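Major exported Hcp3 protein (Pseudomonas aeruginosa, PDB 3HE1) is a secreted Hcp-family component of the type VI secretion system, probably assembling into hexameric rings that form part of its exported tube. Local coordinates at residues His87-Ile92 with His167-Lys172. Sequence-based numbering, arbitrary orientation.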
loop_
_atom_site.group_PDB
_atom_site.type_symbol
_atom_site.label_atom_id
_atom_site.label_comp_id
_atom_site.label_asym_id
_atom_site.label_seq_id
_atom_site.Cartn_x
_atom_site.Cartn_y
_atom_site.Cartn_z
ATOM N N HIS A 87 15.430 -24.476 -2.612
ATOM C CA HIS A 87 14.090 -24.433 -2.030
ATOM C C HIS A 87 13.959 -23.365 -0.954
ATOM O O HIS A 87 14.941 -23.020 -0.285
ATOM C CB HIS A 87 13.692 -25.791 -1.472
ATOM C CG HIS A 87 13.581 -26.852 -2.515
ATOM N ND1 HIS A 87 12.446 -27.611 -2.688
ATOM C CD2 HIS A 87 14.463 -27.270 -3.454
ATOM C CE1 HIS A 87 12.637 -28.467 -3.675
ATOM N NE2 HIS A 87 13.850 -28.275 -4.163
ATOM N N LYS A 88 12.741 -22.841 -0.817
ATOM C CA LYS A 88 12.377 -21.909 0.251
ATOM C C LYS A 88 11.405 -22.580 1.210
ATOM O O LYS A 88 10.668 -23.480 0.803
ATOM C CB LYS A 88 11.722 -20.653 -0.319
ATOM C CG LYS A 88 12.607 -19.888 -1.265
ATOM C CD LYS A 88 14.002 -19.795 -0.717
ATOM C CE LYS A 88 14.857 -18.853 -1.536
ATOM N NZ LYS A 88 16.310 -19.078 -1.285
ATOM N N PRO A 89 11.388 -22.140 2.484
ATOM C CA PRO A 89 10.565 -22.833 3.482
ATOM C C PRO A 89 9.112 -22.844 3.078
ATOM O O PRO A 89 8.681 -21.905 2.399
ATOM C CB PRO A 89 10.751 -21.983 4.739
ATOM C CG PRO A 89 12.072 -21.318 4.550
ATOM C CD PRO A 89 12.150 -21.028 3.077
ATOM N N VAL A 90 8.370 -23.883 3.456
ATOM C CA VAL A 90 6.937 -23.893 3.173
ATOM C C VAL A 90 6.224 -23.095 4.250
ATOM O O VAL A 90 6.584 -23.172 5.425
ATOM C CB VAL A 90 6.354 -25.313 3.066
ATOM C CG1 VAL A 90 4.832 -25.259 2.893
ATOM C CG2 VAL A 90 6.987 -26.046 1.903
ATOM N N VAL A 91 5.228 -22.312 3.840
ATOM C CA VAL A 91 4.608 -21.357 4.740
ATOM C C VAL A 91 3.097 -21.480 4.729
ATOM O O VAL A 91 2.446 -21.118 3.755
ATOM C CB VAL A 91 4.969 -19.938 4.332
ATOM C CG1 VAL A 91 4.648 -18.969 5.464
ATOM C CG2 VAL A 91 6.439 -19.854 3.951
ATOM N N ILE A 92 2.528 -21.991 5.806
ATOM C CA ILE A 92 1.077 -22.090 5.875
ATOM C C ILE A 92 0.498 -21.093 6.879
ATOM O O ILE A 92 1.225 -20.427 7.607
ATOM C CB ILE A 92 0.590 -23.552 6.140
ATOM C CG1 ILE A 92 1.027 -24.057 7.517
ATOM C CG2 ILE A 92 1.132 -24.475 5.091
ATOM C CD1 ILE A 92 0.013 -23.808 8.642
ATOM N N HIS A 167 6.122 -21.966 9.471
ATOM C CA HIS A 167 7.104 -22.245 8.420
ATOM C C HIS A 167 7.871 -23.532 8.646
ATOM O O HIS A 167 8.421 -23.757 9.723
ATOM C CB HIS A 167 8.124 -21.126 8.330
ATOM C CG HIS A 167 7.523 -19.775 8.253
ATOM N ND1 HIS A 167 8.007 -18.790 7.426
ATOM C CD2 HIS A 167 6.458 -19.232 8.903
ATOM C CE1 HIS A 167 7.282 -17.695 7.573
ATOM N NE2 HIS A 167 6.332 -17.944 8.462
ATOM N N PHE A 168 7.932 -24.353 7.604
ATOM C CA PHE A 168 8.653 -25.606 7.648
ATOM C C PHE A 168 9.775 -25.601 6.616
ATOM O O PHE A 168 9.591 -25.168 5.479
ATOM C CB PHE A 168 7.732 -26.771 7.304
ATOM C CG PHE A 168 6.377 -26.714 7.953
ATOM C CD1 PHE A 168 6.087 -27.518 9.056
ATOM C CD2 PHE A 168 5.374 -25.900 7.436
ATOM C CE1 PHE A 168 4.823 -27.497 9.651
ATOM C CE2 PHE A 168 4.115 -25.864 8.020
ATOM C CZ PHE A 168 3.837 -26.672 9.129
ATOM N N THR A 169 10.941 -26.082 7.012
ATOM C CA THR A 169 11.875 -26.589 6.041
ATOM C C THR A 169 11.609 -28.097 6.001
ATOM O O THR A 169 10.714 -28.581 6.701
ATOM C CB THR A 169 13.325 -26.244 6.394
ATOM O OG1 THR A 169 13.693 -26.888 7.620
ATOM C CG2 THR A 169 13.480 -24.722 6.517
ATOM N N TYR A 170 12.348 -28.820 5.162
ATOM C CA TYR A 170 12.095 -30.241 4.914
ATOM C C TYR A 170 13.205 -30.836 4.059
ATOM O O TYR A 170 13.959 -30.121 3.407
ATOM C CB TYR A 170 10.786 -30.422 4.159
ATOM C CG TYR A 170 10.748 -29.558 2.929
ATOM C CD1 TYR A 170 11.420 -29.930 1.773
ATOM C CD2 TYR A 170 10.072 -28.351 2.936
ATOM C CE1 TYR A 170 11.399 -29.127 0.650
ATOM C CE2 TYR A 170 10.042 -27.548 1.823
ATOM C CZ TYR A 170 10.705 -27.936 0.682
ATOM O OH TYR A 170 10.676 -27.117 -0.425
ATOM N N ARG A 171 13.286 -32.156 4.058
ATOM C CA ARG A 171 14.280 -32.848 3.267
ATOM C C ARG A 171 13.719 -33.114 1.867
ATOM O O ARG A 171 14.465 -33.338 0.918
ATOM C CB ARG A 171 14.688 -34.151 3.961
ATOM C CG ARG A 171 15.400 -35.146 3.056
ATOM C CD ARG A 171 15.456 -36.554 3.653
ATOM N NE ARG A 171 14.145 -37.162 3.918
ATOM C CZ ARG A 171 13.585 -38.122 3.180
ATOM N NH1 ARG A 171 14.202 -38.588 2.101
ATOM N NH2 ARG A 171 12.401 -38.618 3.521
ATOM N N LYS A 172 12.402 -33.056 1.729
ATOM C CA LYS A 172 11.799 -33.441 0.474
ATOM C C LYS A 172 10.342 -33.076 0.445
ATOM O O LYS A 172 9.667 -33.079 1.459
ATOM C CB LYS A 172 11.956 -34.948 0.270
ATOM C CG LYS A 172 11.387 -35.500 -1.028
ATOM C CD LYS A 172 11.635 -37.001 -1.117
ATOM C CE LYS A 172 10.944 -37.620 -2.319
ATOM N NZ LYS A 172 11.158 -39.081 -2.355
#
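The antiparallel pairing of strand 86-95 with strand 162-169, two neighbours in the curled β-sheet of this Hcp subunit, is held at its end by one hydrogen-bonded pair, V90 with F168. V90 N donates to F168 O at 2.7 Å, and F168 N returns the bond to V90 O at 2.8 Å; the two reciprocal bonds identify a hydrogen-bonded antiparallel pair. V90 O is also approached by the CA of H167 at 3.2 Å, a CA-H...O contact. The next pair, V91 with H167, is non-hydrogen-bonded and has its side chains on the face opposite those of V90 and F168. There V91 CG1, set anti to its own nitrogen (chi1 -165°), sits over the middle of the H167 imidazole, 3.6 Å from the ring centroid and 14° off the normal, which meets the criterion for a CH-pi contact. On the V90 and F168 face, V90 CG2 comes within 3.4 Å of Y170 CE2, while I92 CG1 meets the F168 ring edge in plane at CE2. L137 of strand 129-137 touches V90, F168 and Y170 there, extending this apolar packing. Past P89 and T169, whose CA atoms are still 4.7 Å apart, the backbones diverge, and the side chains of H87 and Y170 bridge the gap: Y170 OH and H87 ND1 are hydrogen-bonded at 2.9 Å, the hydroxyl lying in the imidazole plane. H87 NE2 bonds D186, so both ring nitrogens are engaged and the ring's rotation is probably fixed, while W188 packs edge-to-face with Y170. Paired strands continued by a side-chain bridge thus join neighbouring strands in the wall of the curled, barrel-like β-fold of the Hcp family.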